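Local coordinates for protein succinate dehydrogenase subunit A (Mycolicibacterium smegmatis MC2 51, PDB 6LUM) that probably oxidises succinate to fumarate with its bound FAD, as the flavoprotein subunit of a respiratory succinate dehydrogenase complex, at residues 193-201 and 415-426; 451-462 and 507-518. All blocks are in the same frame, centred on the assembly; numbering follows the deposited sequence.

Contact 1 of 2, residues 193-201 and 415-426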
loop_
_atom_site.group_PDB
_atom_site.type_symbol
_atom_site.label_atom_id
_atom_site.label_comp_id
_atom_site.label_asym_id
_atom_site.label_seq_id
_atom_site.Cartn_x
_atom_site.Cartn_y
_atom_site.Cartn_z
ATOM N N VAL D 193 -1.300 -10.666 34.599
ATOM C CA VAL D 193 -0.132 -11.527 34.637
ATOM C C VAL D 193 0.375 -11.660 33.218
ATOM O O VAL D 193 -0.326 -12.196 32.358
ATOM C CB VAL D 193 -0.448 -12.904 35.230
ATOM C CG1 VAL D 193 0.828 -13.604 35.589
ATOM C CG2 VAL D 193 -1.333 -12.764 36.438
ATOM N N PHE D 194 1.576 -11.162 32.968
ATOM C CA PHE D 194 2.218 -11.279 31.669
ATOM C C PHE D 194 3.208 -12.420 31.763
ATOM O O PHE D 194 4.245 -12.281 32.408
ATOM C CB PHE D 194 2.936 -9.991 31.285
ATOM C CG PHE D 194 2.035 -8.816 31.121
ATOM C CD1 PHE D 194 1.571 -8.124 32.211
ATOM C CD2 PHE D 194 1.665 -8.397 29.872
ATOM C CE1 PHE D 194 0.747 -7.058 32.053
ATOM C CE2 PHE D 194 0.849 -7.334 29.720
ATOM C CZ PHE D 194 0.388 -6.666 30.809
ATOM N N HIS D 195 2.894 -13.550 31.144
ATOM C CA HIS D 195 3.818 -14.668 31.131
ATOM C C HIS D 195 4.731 -14.532 29.929
ATOM O O HIS D 195 4.262 -14.393 28.798
ATOM C CB HIS D 195 3.069 -15.998 31.120
ATOM C CG HIS D 195 2.760 -16.505 32.492
ATOM N ND1 HIS D 195 3.721 -17.045 33.318
ATOM C CD2 HIS D 195 1.607 -16.513 33.203
ATOM C CE1 HIS D 195 3.175 -17.375 34.473
ATOM N NE2 HIS D 195 1.891 -17.067 34.428
ATOM N N ALA D 196 6.033 -14.543 30.177
ATOM C CA ALA D 196 6.995 -14.228 29.144
ATOM C C ALA D 196 8.125 -15.237 29.166
ATOM O O ALA D 196 8.236 -16.060 30.073
ATOM C CB ALA D 196 7.547 -12.820 29.321
ATOM N N LYS D 197 8.966 -15.172 28.144
ATOM C CA LYS D 197 10.202 -15.933 28.165
ATOM C C LYS D 197 11.350 -15.111 28.722
ATOM O O LYS D 197 12.085 -15.590 29.587
ATOM C CB LYS D 197 10.550 -16.433 26.764
ATOM C CG LYS D 197 9.509 -17.337 26.161
ATOM C CD LYS D 197 9.839 -17.632 24.730
ATOM C CE LYS D 197 8.611 -18.041 23.967
ATOM N NZ LYS D 197 8.906 -18.288 22.540
ATOM N N ALA D 198 11.509 -13.878 28.253
ATOM C CA ALA D 198 12.517 -12.967 28.762
ATOM C C ALA D 198 11.832 -11.750 29.362
ATOM O O ALA D 198 10.710 -11.408 28.992
ATOM C CB ALA D 198 13.484 -12.536 27.669
ATOM N N ILE D 199 12.513 -11.106 30.305
ATOM C CA ILE D 199 12.004 -9.934 31.003
ATOM C C ILE D 199 13.132 -8.925 31.109
ATOM O O ILE D 199 14.206 -9.254 31.618
ATOM C CB ILE D 199 11.478 -10.291 32.403
ATOM C CG1 ILE D 199 10.382 -11.343 32.314
ATOM C CG2 ILE D 199 10.951 -9.073 33.099
ATOM C CD1 ILE D 199 9.877 -11.770 33.645
ATOM N N VAL D 200 12.896 -7.703 30.644
ATOM C CA VAL D 200 13.874 -6.624 30.722
ATOM C C VAL D 200 13.377 -5.590 31.716
ATOM O O VAL D 200 12.216 -5.184 31.667
ATOM C CB VAL D 200 14.119 -5.983 29.346
ATOM C CG1 VAL D 200 15.350 -5.121 29.380
ATOM C CG2 VAL D 200 14.252 -7.047 28.288
ATOM N N PHE D 201 14.250 -5.167 32.614
ATOM C CA PHE D 201 13.924 -4.198 33.654
ATOM C C PHE D 201 14.622 -2.887 33.337
ATOM O O PHE D 201 15.845 -2.792 33.452
ATOM C CB PHE D 201 14.362 -4.703 35.021
ATOM C CG PHE D 201 13.283 -5.359 35.788
ATOM C CD1 PHE D 201 12.273 -4.619 36.340
ATOM C CD2 PHE D 201 13.273 -6.719 35.956
ATOM C CE1 PHE D 201 11.275 -5.222 37.044
ATOM C CE2 PHE D 201 12.273 -7.326 36.659
ATOM C CZ PHE D 201 11.272 -6.574 37.203
ATOM N N ALA D 415 17.675 -10.360 24.960
ATOM C CA ALA D 415 16.399 -10.943 25.348
ATOM C C ALA D 415 15.632 -11.462 24.147
ATOM O O ALA D 415 14.947 -12.484 24.251
ATOM C CB ALA D 415 15.560 -9.923 26.105
ATOM N N ALA D 416 15.738 -10.791 23.002
ATOM C CA ALA D 416 15.091 -11.298 21.799
ATOM C C ALA D 416 15.660 -12.655 21.405
ATOM O O ALA D 416 14.912 -13.590 21.094
ATOM C CB ALA D 416 15.251 -10.296 20.661
ATOM N N GLU D 417 16.989 -12.777 21.403
ATOM C CA GLU D 417 17.613 -14.058 21.095
ATOM C C GLU D 417 17.153 -15.139 22.057
ATOM O O GLU D 417 16.785 -16.241 21.637
ATOM C CB GLU D 417 19.130 -13.925 21.136
ATOM C CG GLU D 417 19.700 -13.043 20.059
ATOM C CD GLU D 417 21.152 -12.701 20.307
ATOM O OE1 GLU D 417 21.759 -12.026 19.452
ATOM O OE2 GLU D 417 21.690 -13.109 21.356
ATOM N N TYR D 418 17.181 -14.849 23.358
ATOM C CA TYR D 418 16.759 -15.846 24.336
ATOM C C TYR D 418 15.329 -16.298 24.087
ATOM O O TYR D 418 15.028 -17.498 24.144
ATOM C CB TYR D 418 16.898 -15.290 25.747
ATOM C CG TYR D 418 16.595 -16.287 26.834
ATOM C CD1 TYR D 418 15.298 -16.532 27.233
ATOM C CD2 TYR D 418 17.609 -16.969 27.469
ATOM C CE1 TYR D 418 15.021 -17.431 28.221
ATOM C CE2 TYR D 418 17.339 -17.873 28.458
ATOM C CZ TYR D 418 16.043 -18.100 28.829
ATOM O OH TYR D 418 15.766 -19.005 29.819
ATOM N N ALA D 419 14.427 -15.357 23.821
ATOM C CA ALA D 419 13.029 -15.725 23.635
ATOM C C ALA D 419 12.835 -16.547 22.372
ATOM O O ALA D 419 12.048 -17.496 22.362
ATOM C CB ALA D 419 12.156 -14.476 23.595
ATOM N N GLN D 420 13.541 -16.206 21.296
ATOM C CA GLN D 420 13.392 -16.984 20.073
ATOM C C GLN D 420 14.084 -18.337 20.159
ATOM O O GLN D 420 13.759 -19.230 19.374
ATOM C CB GLN D 420 13.920 -16.204 18.874
ATOM C CG GLN D 420 15.367 -16.472 18.550
ATOM C CD GLN D 420 15.921 -15.489 17.540
ATOM O OE1 GLN D 420 15.310 -14.458 17.261
ATOM N NE2 GLN D 420 17.088 -15.801 16.991
ATOM N N ASN D 421 15.018 -18.512 21.094
ATOM C CA ASN D 421 15.683 -19.800 21.254
ATOM C C ASN D 421 14.929 -20.756 22.168
ATOM O O ASN D 421 14.796 -21.937 21.841
ATOM C CB ASN D 421 17.095 -19.605 21.796
ATOM C CG ASN D 421 18.062 -19.147 20.741
ATOM O OD1 ASN D 421 19.270 -19.109 20.963
ATOM N ND2 ASN D 421 17.537 -18.785 19.581
ATOM N N HIS D 422 14.443 -20.288 23.313
ATOM C CA HIS D 422 13.860 -21.180 24.302
ATOM C C HIS D 422 12.339 -21.219 24.172
ATOM O O HIS D 422 11.761 -20.719 23.204
ATOM C CB HIS D 422 14.295 -20.763 25.699
ATOM C CG HIS D 422 15.776 -20.796 25.895
ATOM N ND1 HIS D 422 16.650 -20.124 25.070
ATOM C CD2 HIS D 422 16.538 -21.417 26.823
ATOM C CE1 HIS D 422 17.886 -20.328 25.481
ATOM N NE2 HIS D 422 17.846 -21.110 26.543
ATOM N N ASN D 423 11.680 -21.835 25.151
ATOM C CA ASN D 423 10.237 -22.026 25.143
ATOM C C ASN D 423 9.657 -21.637 26.494
ATOM O O ASN D 423 10.375 -21.499 27.486
ATOM C CB ASN D 423 9.864 -23.477 24.823
ATOM C CG ASN D 423 9.781 -23.744 23.340
ATOM O OD1 ASN D 423 10.454 -24.631 22.821
ATOM N ND2 ASN D 423 8.949 -22.977 22.647
ATOM N N PHE D 424 8.338 -21.462 26.524
ATOM C CA PHE D 424 7.652 -21.153 27.770
ATOM C C PHE D 424 7.936 -22.235 28.798
ATOM O O PHE D 424 7.982 -23.422 28.473
ATOM C CB PHE D 424 6.151 -21.035 27.533
ATOM C CG PHE D 424 5.726 -19.707 26.989
ATOM C CD1 PHE D 424 5.843 -19.424 25.647
ATOM C CD2 PHE D 424 5.209 -18.742 27.821
ATOM C CE1 PHE D 424 5.453 -18.206 25.152
ATOM C CE2 PHE D 424 4.822 -17.531 27.323
ATOM C CZ PHE D 424 4.945 -17.264 25.990
ATOM N N VAL D 425 8.137 -21.829 30.049
ATOM C CA VAL D 425 8.632 -22.777 31.036
ATOM C C VAL D 425 7.483 -23.399 31.816
ATOM O O VAL D 425 7.196 -24.588 31.652
ATOM C CB VAL D 425 9.638 -22.098 31.982
ATOM C CG1 VAL D 425 9.904 -22.968 33.183
ATOM C CG2 VAL D 425 10.930 -21.815 31.246
ATOM N N ASP D 426 6.795 -22.603 32.622
ATOM C CA ASP D 426 5.766 -23.078 33.549
ATOM C C ASP D 426 5.033 -21.865 34.101
ATOM O O ASP D 426 5.158 -20.752 33.579
ATOM C CB ASP D 426 6.348 -23.919 34.688
ATOM C CG ASP D 426 6.562 -25.373 34.309
ATOM O OD1 ASP D 426 5.750 -25.914 33.529
ATOM O OD2 ASP D 426 7.549 -25.972 34.787
#

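Contact 2 of 2, residues 451-462 and 507-518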
loop_
_atom_site.group_PDB
_atom_site.type_symbol
_atom_site.label_atom_id
_atom_site.label_comp_id
_atom_site.label_asym_id
_atom_site.label_seq_id
_atom_site.Cartn_x
_atom_site.Cartn_y
_atom_site.Cartn_z
ATOM N N VAL D 451 0.463 8.349 55.342
ATOM C CA VAL D 451 1.539 8.013 54.419
ATOM C C VAL D 451 2.418 9.223 54.162
ATOM O O VAL D 451 3.646 9.110 54.093
ATOM C CB VAL D 451 0.961 7.455 53.112
ATOM C CG1 VAL D 451 2.028 7.384 52.062
ATOM C CG2 VAL D 451 0.372 6.103 53.350
ATOM N N ALA D 452 1.812 10.397 54.009
ATOM C CA ALA D 452 2.597 11.600 53.772
ATOM C C ALA D 452 3.505 11.904 54.950
ATOM O O ALA D 452 4.641 12.343 54.764
ATOM C CB ALA D 452 1.675 12.777 53.491
ATOM N N ASP D 453 3.039 11.646 56.172
ATOM C CA ASP D 453 3.870 11.901 57.344
ATOM C C ASP D 453 5.024 10.916 57.433
ATOM O O ASP D 453 6.161 11.309 57.718
ATOM C CB ASP D 453 3.025 11.841 58.612
ATOM C CG ASP D 453 2.463 13.191 58.999
ATOM O OD1 ASP D 453 2.440 14.095 58.140
ATOM O OD2 ASP D 453 2.047 13.350 60.164
ATOM N N ILE D 454 4.757 9.634 57.187
ATOM C CA ILE D 454 5.827 8.641 57.214
ATOM C C ILE D 454 6.870 8.950 56.153
ATOM O O ILE D 454 8.078 8.897 56.412
ATOM C CB ILE D 454 5.253 7.229 57.034
ATOM C CG1 ILE D 454 4.454 6.826 58.259
ATOM C CG2 ILE D 454 6.358 6.240 56.804
ATOM C CD1 ILE D 454 3.726 5.557 58.064
ATOM N N ARG D 455 6.426 9.289 54.944
ATOM C CA ARG D 455 7.367 9.557 53.868
ATOM C C ARG D 455 8.158 10.829 54.124
ATOM O O ARG D 455 9.366 10.869 53.874
ATOM C CB ARG D 455 6.627 9.641 52.544
ATOM C CG ARG D 455 7.450 10.197 51.442
ATOM C CD ARG D 455 6.926 9.785 50.095
ATOM N NE ARG D 455 5.476 9.874 49.988
ATOM C CZ ARG D 455 4.789 11.010 49.984
ATOM N NH1 ARG D 455 5.411 12.169 50.100
ATOM N NH2 ARG D 455 3.472 10.983 49.874
ATOM N N GLY D 456 7.511 11.877 54.627
ATOM C CA GLY D 456 8.242 13.082 54.961
ATOM C C GLY D 456 9.265 12.855 56.052
ATOM O O GLY D 456 10.363 13.410 56.007
ATOM N N ALA D 457 8.928 12.027 57.040
ATOM C CA ALA D 457 9.895 11.709 58.082
ATOM C C ALA D 457 11.078 10.938 57.518
ATOM O O ALA D 457 12.231 11.228 57.855
ATOM C CB ALA D 457 9.223 10.916 59.196
ATOM N N LEU D 458 10.814 9.956 56.655
ATOM C CA LEU D 458 11.899 9.214 56.022
ATOM C C LEU D 458 12.823 10.141 55.255
ATOM O O LEU D 458 14.045 10.082 55.408
ATOM C CB LEU D 458 11.342 8.149 55.082
ATOM C CG LEU D 458 12.366 7.561 54.109
ATOM C CD1 LEU D 458 13.207 6.515 54.785
ATOM C CD2 LEU D 458 11.698 6.993 52.889
ATOM N N GLN D 459 12.255 10.993 54.405
ATOM C CA GLN D 459 13.075 11.833 53.545
ATOM C C GLN D 459 13.862 12.853 54.349
ATOM O O GLN D 459 15.035 13.110 54.061
ATOM C CB GLN D 459 12.194 12.513 52.509
ATOM C CG GLN D 459 11.501 11.538 51.607
ATOM C CD GLN D 459 10.682 12.211 50.556
ATOM O OE1 GLN D 459 10.387 11.633 49.523
ATOM N NE2 GLN D 459 10.300 13.445 50.815
ATOM N N GLN D 460 13.248 13.435 55.375
ATOM C CA GLN D 460 13.980 14.356 56.231
ATOM C C GLN D 460 15.133 13.654 56.932
ATOM O O GLN D 460 16.251 14.175 56.986
ATOM C CB GLN D 460 13.031 14.977 57.248
ATOM C CG GLN D 460 13.718 15.833 58.273
ATOM C CD GLN D 460 14.465 16.979 57.648
ATOM O OE1 GLN D 460 13.870 17.971 57.243
ATOM N NE2 GLN D 460 15.776 16.850 57.559
ATOM N N SER D 461 14.883 12.460 57.471
ATOM C CA SER D 461 15.929 11.738 58.184
ATOM C C SER D 461 17.079 11.371 57.262
ATOM O O SER D 461 18.250 11.515 57.631
ATOM C CB SER D 461 15.337 10.488 58.825
ATOM O OG SER D 461 16.344 9.588 59.219
ATOM N N MET D 462 16.767 10.897 56.058
ATOM C CA MET D 462 17.821 10.534 55.120
ATOM C C MET D 462 18.629 11.749 54.711
ATOM O O MET D 462 19.858 11.719 54.765
ATOM C CB MET D 462 17.227 9.850 53.896
ATOM C CG MET D 462 16.853 8.407 54.122
ATOM S SD MET D 462 18.273 7.313 54.165
ATOM C CE MET D 462 18.600 7.129 52.423
ATOM N N GLU D 507 0.572 5.145 46.106
ATOM C CA GLU D 507 1.531 5.922 46.882
ATOM C C GLU D 507 1.997 5.154 48.111
ATOM O O GLU D 507 3.187 5.174 48.448
ATOM C CB GLU D 507 0.922 7.254 47.286
ATOM C CG GLU D 507 0.938 8.283 46.183
ATOM C CD GLU D 507 0.565 9.661 46.677
ATOM O OE1 GLU D 507 0.289 9.797 47.889
ATOM O OE2 GLU D 507 0.539 10.604 45.856
ATOM N N ALA D 508 1.083 4.459 48.786
ATOM C CA ALA D 508 1.499 3.624 49.911
ATOM C C ALA D 508 2.420 2.497 49.454
ATOM O O ALA D 508 3.457 2.213 50.084
ATOM C CB ALA D 508 0.272 3.059 50.612
ATOM N N ILE D 509 2.061 1.851 48.349
ATOM C CA ILE D 509 2.874 0.756 47.832
ATOM C C ILE D 509 4.282 1.237 47.500
ATOM O O ILE D 509 5.265 0.547 47.785
ATOM C CB ILE D 509 2.185 0.116 46.619
ATOM C CG1 ILE D 509 1.009 -0.739 47.072
ATOM C CG2 ILE D 509 3.150 -0.726 45.859
ATOM C CD1 ILE D 509 0.329 -1.450 45.952
ATOM N N GLU D 510 4.407 2.433 46.918
ATOM C CA GLU D 510 5.731 2.962 46.595
ATOM C C GLU D 510 6.507 3.364 47.841
ATOM O O GLU D 510 7.739 3.285 47.854
ATOM C CB GLU D 510 5.625 4.160 45.660
ATOM C CG GLU D 510 4.750 3.961 44.443
ATOM C CD GLU D 510 5.390 3.127 43.363
ATOM O OE1 GLU D 510 4.854 2.047 43.042
ATOM O OE2 GLU D 510 6.421 3.561 42.816
ATOM N N LEU D 511 5.819 3.822 48.882
ATOM C CA LEU D 511 6.515 4.083 50.134
ATOM C C LEU D 511 7.162 2.819 50.681
ATOM O O LEU D 511 8.227 2.880 51.307
ATOM C CB LEU D 511 5.548 4.677 51.151
ATOM C CG LEU D 511 6.088 4.896 52.551
ATOM C CD1 LEU D 511 7.286 5.792 52.497
ATOM C CD2 LEU D 511 5.022 5.484 53.419
ATOM N N GLY D 512 6.539 1.664 50.456
ATOM C CA GLY D 512 7.186 0.415 50.851
ATOM C C GLY D 512 8.559 0.238 50.223
ATOM O O GLY D 512 9.552 -0.049 50.912
ATOM N N PHE D 513 8.635 0.403 48.901
ATOM C CA PHE D 513 9.909 0.325 48.194
ATOM C C PHE D 513 10.900 1.356 48.709
ATOM O O PHE D 513 12.093 1.065 48.850
ATOM C CB PHE D 513 9.691 0.533 46.702
ATOM C CG PHE D 513 8.879 -0.534 46.053
ATOM C CD1 PHE D 513 9.221 -1.857 46.184
ATOM C CD2 PHE D 513 7.777 -0.212 45.296
ATOM C CE1 PHE D 513 8.477 -2.835 45.576
ATOM C CE2 PHE D 513 7.033 -1.189 44.690
ATOM C CZ PHE D 513 7.383 -2.500 44.832
ATOM N N LEU D 514 10.434 2.581 48.951
ATOM C CA LEU D 514 11.331 3.611 49.462
ATOM C C LEU D 514 11.965 3.183 50.773
ATOM O O LEU D 514 13.159 3.401 50.990
ATOM C CB LEU D 514 10.587 4.927 49.646
ATOM C CG LEU D 514 10.245 5.723 48.396
ATOM C CD1 LEU D 514 9.754 7.091 48.770
ATOM C CD2 LEU D 514 11.457 5.818 47.529
ATOM N N LEU D 515 11.189 2.560 51.658
ATOM C CA LEU D 515 11.748 2.148 52.943
ATOM C C LEU D 515 12.782 1.042 52.776
ATOM O O LEU D 515 13.854 1.081 53.404
ATOM C CB LEU D 515 10.636 1.699 53.881
ATOM C CG LEU D 515 9.762 2.793 54.478
ATOM C CD1 LEU D 515 8.509 2.175 54.994
ATOM C CD2 LEU D 515 10.485 3.506 55.582
ATOM N N GLU D 516 12.490 0.052 51.924
ATOM C CA GLU D 516 13.474 -1.007 51.687
ATOM C C GLU D 516 14.785 -0.448 51.156
ATOM O O GLU D 516 15.867 -0.758 51.676
ATOM C CB GLU D 516 12.938 -2.042 50.711
ATOM C CG GLU D 516 11.897 -2.942 51.274
ATOM C CD GLU D 516 11.534 -4.026 50.303
ATOM O OE1 GLU D 516 12.043 -3.983 49.164
ATOM O OE2 GLU D 516 10.747 -4.919 50.674
ATOM N N LEU D 517 14.709 0.363 50.102
ATOM C CA LEU D 517 15.922 0.895 49.498
ATOM C C LEU D 517 16.669 1.810 50.451
ATOM O O LEU D 517 17.903 1.850 50.429
ATOM C CB LEU D 517 15.584 1.632 48.212
ATOM C CG LEU D 517 14.882 0.756 47.189
ATOM C CD1 LEU D 517 14.619 1.532 45.932
ATOM C CD2 LEU D 517 15.722 -0.455 46.902
ATOM N N ALA D 518 15.954 2.541 51.300
ATOM C CA ALA D 518 16.635 3.373 52.275
ATOM C C ALA D 518 17.464 2.532 53.228
ATOM O O ALA D 518 18.613 2.875 53.532
ATOM C CB ALA D 518 15.620 4.208 53.038
#

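Contact 1 of 2, residues 193-201 and 415-426
Lys197 lays its side chain between the last turn of the helix, at Ala419, and the ring of Phe424 in the loop that follows. Its CG stands anti to the carbonyl carbon and the chain beyond is extended; CB and CD run alongside Ala419, and NZ is brought to the helix end. There Lys197 NZ donates to Ala419 O at 3.2 Å, meeting the C=O at 144° and tilted 33° from its plane. The bond serves a last-turn carbonyl, and Asp8 adds a long, weak ion pair to NZ. The aromatic ring of Phe424 lies across this lysine at about a right angle: Lys197 CG stands over one face, offset toward the rim, and Lys197 CE lies 3.4 Å from Phe424 CE1. At the ring's edge, Phe424 CE2 lies 3.5 Å from His195 O, while Arg6 makes a cation-pi contact with the same ring. In the Rossmann-type FAD-binding domain, strand 198-201 belongs to the parallel sheet, and helix 415-421 packs on it nearly antiparallel, at 164°, with axes 8.3 Å apart. The small side chains here are consistent with so close an approach: Ala198 CB meets Ala415 CB at 3.7 Å, and Val200 CG2 touches the same methyl. Tyr418, its CG anti to the backbone N, brings CE1 to 3.7 Å from Lys197 O, and His422 ND1 lies over the centre of one face of the Tyr418 ring.

Contact 2 of 2, residues 451-462 and 507-518
Leu511 sits at the apolar centre, its two methyls divided between three residues of helix 451-462. CG is anti to the backbone N, and this directs Leu511 CD2 to Ile454 CG2 at 3.7 Å and to Val451 CG1 at 3.8 Å, while CD1 rests on Arg455 CB. Ile454 crosses the leucine at about a right angle; Val451 runs past it in the opposite sense and turns its other methyl, CG2, to Ala508 CB. Were Leu511 shortened to an alanine, Val451, Ile454 and the Arg455 stem would probably lose their shared apolar partner and a gap would be likely to open between the helices. One turn after Ile454, Leu458, on which Leu485 of helix 472-488 also packs, spreads its branches: CD2 lies 4.0 Å from Leu514 CB, and CD1 reaches Ala518 CB at 3.8 Å as well as Leu515 CD2. Met462 CE closes this end on the Ala518 methyl. Toward the polar edge, Arg455 lays CD against Leu514 CD1, then bends at chi3 so that NH2 comes 3.9 Å from Glu507 OE1, a long salt bridge with guanidinium and carboxylate planes 84° apart. Trp65 of subunit B makes a cation-pi contact with Arg455, placing this edge at the subunit boundary. The two helices run parallel in sense, crossing at 24° with axes 10.5 Å apart, as neighbours in the helical part of the flavoprotein C-terminal region.

The two contacts belong to different parts of the flavoprotein, the FAD-binding domain and the C-terminal helical region, both near FAD but not touching it. Their centres are 33 Å apart, and even their nearest atoms, at about 9 Å, do not touch. Along the chain they come in series: contact 1 closes in the loop after helix 399-421, before contact 2 opens at helix 451-465. They share no helix or strand. The first joins the parallel sheet to a helix more than two hundred residues later; the second joins two helices, 451-465 and 503-527, only 45 residues apart. FAD is about 10 Å from the side chain of Val200 and about 11 Å from that of Leu514; subunit B reaches only the second contact.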